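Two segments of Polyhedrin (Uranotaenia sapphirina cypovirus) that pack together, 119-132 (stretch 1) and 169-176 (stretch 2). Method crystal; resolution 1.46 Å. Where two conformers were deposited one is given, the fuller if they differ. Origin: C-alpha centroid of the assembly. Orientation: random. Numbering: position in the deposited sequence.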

# COMPACT_ATOMS: atom_id res chain seq x y z
N ILE A 119 -12.53 -12.33 7.87
CA ILE A 119 -13.60 -11.42 7.44
C ILE A 119 -13.88 -10.46 8.59
O ILE A 119 -14.33 -10.89 9.67
CB ILE A 119 -14.87 -12.19 7.10
CG1 ILE A 119 -14.57 -13.31 6.10
CG2 ILE A 119 -15.93 -11.24 6.56
CD1 ILE A 119 -13.96 -12.84 4.81
N ARG A 120 -13.57 -9.18 8.35
CA ARG A 120 -13.56 -8.15 9.40
C ARG A 120 -14.71 -7.17 9.18
O ARG A 120 -15.40 -7.25 8.18
CB ARG A 120 -12.22 -7.41 9.41
CG ARG A 120 -11.02 -8.35 9.61
CD ARG A 120 -9.69 -7.64 9.52
NE ARG A 120 -9.44 -6.72 10.64
CZ ARG A 120 -8.94 -7.08 11.82
NH1 ARG A 120 -8.64 -8.36 12.07
NH2 ARG A 120 -8.74 -6.16 12.75
N GLY A 121 -14.92 -6.27 10.14
CA GLY A 121 -16.04 -5.36 10.10
C GLY A 121 -15.91 -4.25 9.08
O GLY A 121 -14.88 -4.12 8.39
N PRO A 122 -16.96 -3.44 8.96
CA PRO A 122 -17.04 -2.47 7.86
C PRO A 122 -16.01 -1.34 7.95
O PRO A 122 -15.81 -0.64 6.94
CB PRO A 122 -18.46 -1.91 7.98
CG PRO A 122 -18.95 -2.31 9.32
CD PRO A 122 -18.20 -3.52 9.74
N THR A 123 -15.38 -1.17 9.10
CA THR A 123 -14.32 -0.17 9.24
C THR A 123 -12.97 -0.80 9.60
O THR A 123 -12.04 -0.10 9.98
CB THR A 123 -14.67 0.94 10.25
OG1 THR A 123 -14.83 0.40 11.56
CG2 THR A 123 -15.93 1.67 9.84
N GLY A 124 -12.89 -2.12 9.45
CA GLY A 124 -11.63 -2.84 9.56
C GLY A 124 -11.35 -3.47 10.91
O GLY A 124 -10.26 -4.01 11.12
N LEU A 125 -12.29 -3.38 11.84
CA LEU A 125 -12.09 -3.96 13.16
C LEU A 125 -12.46 -5.43 13.16
O LEU A 125 -13.24 -5.87 12.31
CB LEU A 125 -12.97 -3.27 14.19
CG LEU A 125 -12.79 -1.77 14.40
CD1 LEU A 125 -13.70 -1.32 15.52
CD2 LEU A 125 -11.37 -1.47 14.71
N SER A 126 -11.95 -6.19 14.13
CA SER A 126 -12.34 -7.59 14.29
C SER A 126 -13.86 -7.67 14.40
O SER A 126 -14.46 -6.90 15.15
CB SER A 126 -11.74 -8.18 15.56
OG SER A 126 -10.33 -8.24 15.48
N MET A 127 -14.47 -8.59 13.65
CA MET A 127 -15.92 -8.68 13.61
C MET A 127 -16.49 -9.31 14.88
O MET A 127 -16.02 -10.36 15.33
CB MET A 127 -16.37 -9.50 12.41
CG MET A 127 -17.88 -9.45 12.21
SD MET A 127 -18.40 -10.41 10.80
CE MET A 127 -17.85 -9.33 9.48
N ARG A 128 -17.51 -8.68 15.44
CA ARG A 128 -18.20 -9.20 16.60
C ARG A 128 -19.51 -8.42 16.70
O ARG A 128 -19.72 -7.47 15.93
CB ARG A 128 -17.37 -9.03 17.87
CG ARG A 128 -16.92 -7.63 18.10
CD ARG A 128 -16.30 -7.44 19.48
NE ARG A 128 -15.24 -8.39 19.76
CZ ARG A 128 -15.26 -9.29 20.75
NH1 ARG A 128 -16.28 -9.38 21.59
NH2 ARG A 128 -14.22 -10.10 20.90
N GLN A 129 -20.38 -8.83 17.61
CA GLN A 129 -21.69 -8.18 17.76
C GLN A 129 -21.50 -6.69 18.03
O GLN A 129 -22.20 -5.86 17.47
CB GLN A 129 -22.51 -8.81 18.89
CG GLN A 129 -23.81 -8.06 19.19
CD GLN A 129 -24.62 -8.70 20.30
OE1 GLN A 129 -24.07 -9.25 21.24
NE2 GLN A 129 -25.94 -8.62 20.18
N THR A 130 -20.53 -6.38 18.88
CA THR A 130 -20.23 -5.00 19.25
C THR A 130 -18.74 -4.73 19.03
O THR A 130 -17.89 -5.02 19.87
CB THR A 130 -20.60 -4.77 20.72
OG1 THR A 130 -21.96 -5.14 20.92
CG2 THR A 130 -20.39 -3.33 21.11
N GLU A 131 -18.44 -4.16 17.87
CA GLU A 131 -17.07 -3.83 17.53
C GLU A 131 -16.57 -2.65 18.35
O GLU A 131 -17.29 -1.69 18.57
CB GLU A 131 -16.98 -3.57 16.03
CG GLU A 131 -17.31 -4.83 15.24
CD GLU A 131 -17.39 -4.64 13.74
OE1 GLU A 131 -17.00 -3.56 13.23
OE2 GLU A 131 -17.84 -5.58 13.06
N GLU A 132 -15.33 -2.75 18.80
CA GLU A 132 -14.78 -1.76 19.72
C GLU A 132 -13.26 -1.81 19.63
O GLU A 132 -12.69 -2.89 19.43
CB GLU A 132 -15.27 -2.09 21.13
CG GLU A 132 -14.78 -1.21 22.23
CD GLU A 132 -15.52 -1.46 23.51
OE1 GLU A 132 -16.07 -2.58 23.70
OE2 GLU A 132 -15.57 -0.53 24.33
N GLY A 169 -25.64 -9.56 4.10
CA GLY A 169 -26.23 -8.26 3.79
C GLY A 169 -25.60 -7.09 4.50
O GLY A 169 -26.18 -6.01 4.57
N ARG A 170 -24.39 -7.30 5.03
CA ARG A 170 -23.67 -6.25 5.73
C ARG A 170 -22.28 -6.11 5.12
O ARG A 170 -21.66 -7.11 4.79
CB ARG A 170 -23.60 -6.59 7.22
CG ARG A 170 -22.74 -5.68 8.09
CD ARG A 170 -22.72 -6.20 9.53
NE ARG A 170 -21.93 -5.35 10.42
CZ ARG A 170 -22.36 -4.21 10.94
NH1 ARG A 170 -23.58 -3.77 10.66
NH2 ARG A 170 -21.58 -3.51 11.75
N PRO A 171 -21.80 -4.86 4.93
CA PRO A 171 -20.46 -4.72 4.37
C PRO A 171 -19.40 -5.31 5.28
O PRO A 171 -19.51 -5.25 6.49
CB PRO A 171 -20.26 -3.19 4.29
CG PRO A 171 -21.61 -2.59 4.46
CD PRO A 171 -22.40 -3.56 5.27
N VAL A 172 -18.35 -5.85 4.66
CA VAL A 172 -17.22 -6.40 5.38
C VAL A 172 -15.93 -5.89 4.76
O VAL A 172 -15.95 -5.34 3.65
CB VAL A 172 -17.24 -7.95 5.33
CG1 VAL A 172 -18.51 -8.47 5.97
CG2 VAL A 172 -17.12 -8.43 3.89
N SER A 173 -14.82 -6.07 5.48
CA SER A 173 -13.47 -5.87 4.94
C SER A 173 -12.73 -7.20 5.06
O SER A 173 -13.20 -8.11 5.74
CB SER A 173 -12.74 -4.77 5.70
OG SER A 173 -12.67 -5.05 7.09
N ILE A 174 -11.59 -7.33 4.38
CA ILE A 174 -10.92 -8.62 4.26
C ILE A 174 -9.44 -8.52 4.56
O ILE A 174 -8.75 -7.61 4.10
CB ILE A 174 -11.05 -9.18 2.82
CG1 ILE A 174 -12.51 -9.41 2.45
CG2 ILE A 174 -10.28 -10.49 2.70
CD1 ILE A 174 -12.70 -9.86 1.00
N ALA A 175 -8.95 -9.48 5.34
CA ALA A 175 -7.51 -9.66 5.52
C ALA A 175 -7.14 -11.13 5.33
O ALA A 175 -7.57 -11.98 6.10
CB ALA A 175 -7.08 -9.20 6.89
N VAL A 176 -6.36 -11.39 4.29
CA VAL A 176 -5.90 -12.73 3.96
C VAL A 176 -4.39 -12.73 4.09
O VAL A 176 -3.71 -11.88 3.51
CB VAL A 176 -6.31 -13.11 2.52
CG1 VAL A 176 -5.85 -14.53 2.18
CG2 VAL A 176 -7.78 -13.01 2.37

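A single serine, Ser173, holds the end of one strand with its backbone and the turn beyond that strand with its side chain. Its N and O atoms pair with Arg120, while its hydroxyl reaches one residue further and donates a hydrogen bond to the carbonyl of Gly121, with Ser173 OG 2.7 Å from Gly121 O. The contact illustrates a general principle: where a strand gives way to a turn and the regular ladder of backbone bonds runs out, a short polar side chain on the neighboring strand can supply the next bond.

The ladder itself is brief and antiparallel. Arg120 and Ser173 form a hydrogen-bonded pair, in which Arg120 N donates to Ser173 O at 2.8 Å and Ser173 N donates to Arg120 O at 3.0 Å, both nearly straight at 167°. Ile119 and Ile174 make the adjacent non-hydrogen-bonded pair, their CA atoms 5.0 Å apart.

Past Arg120 the chain enters a type I turn from Gly121 to Gly124. Gly121 O closes this turn by accepting from Gly124 N at 3.0 Å, so the same carbonyl serves both the turn and the serine. Gly121 N donates in addition to Leu125 O at 2.8 Å. Glycine suits both ends of the turn: a CB on Gly121 would run into Glu131 OE1, and one on Gly124, at its positive phi, would be jammed against the preceding carbonyl.

Arg120 shares a face of the sheet with Ser173, and its CB lies 3.3 Å from Ser173 OG. The end of the arginine leads away from the other stretch and braces its own loop instead, with Arg120 NE donating to Gly124 O at 2.9 Å and Arg120 NH2 to that oxygen at 3.1 Å. Along the way Arg120 CD comes within 4.0 Å of Ala175 CB.

The other face, that of Ile119 and Ile174, is apolar. Ile119 CG2 packs 3.7 Å from Val172 CB, whereas Ile119 CD1 and Ile174 CG1 are a looser 4.4 Å apart. Val172 also receives Met127, whose CE comes to 3.7 Å from Val172 CG1.

Beyond the paired strands, packing replaces backbone bonding. Pro122 CB sits 4.3 Å from Pro171 CB, and Pro122 CG lies 3.8 Å from Arg170 NH2. Glu131 OE2 approaches the edge of the Arg170 guanidinium, but its 4.5 Å separation from Arg170 NH2 is too long for a salt bridge; opposite charges there offer only longer-range attraction.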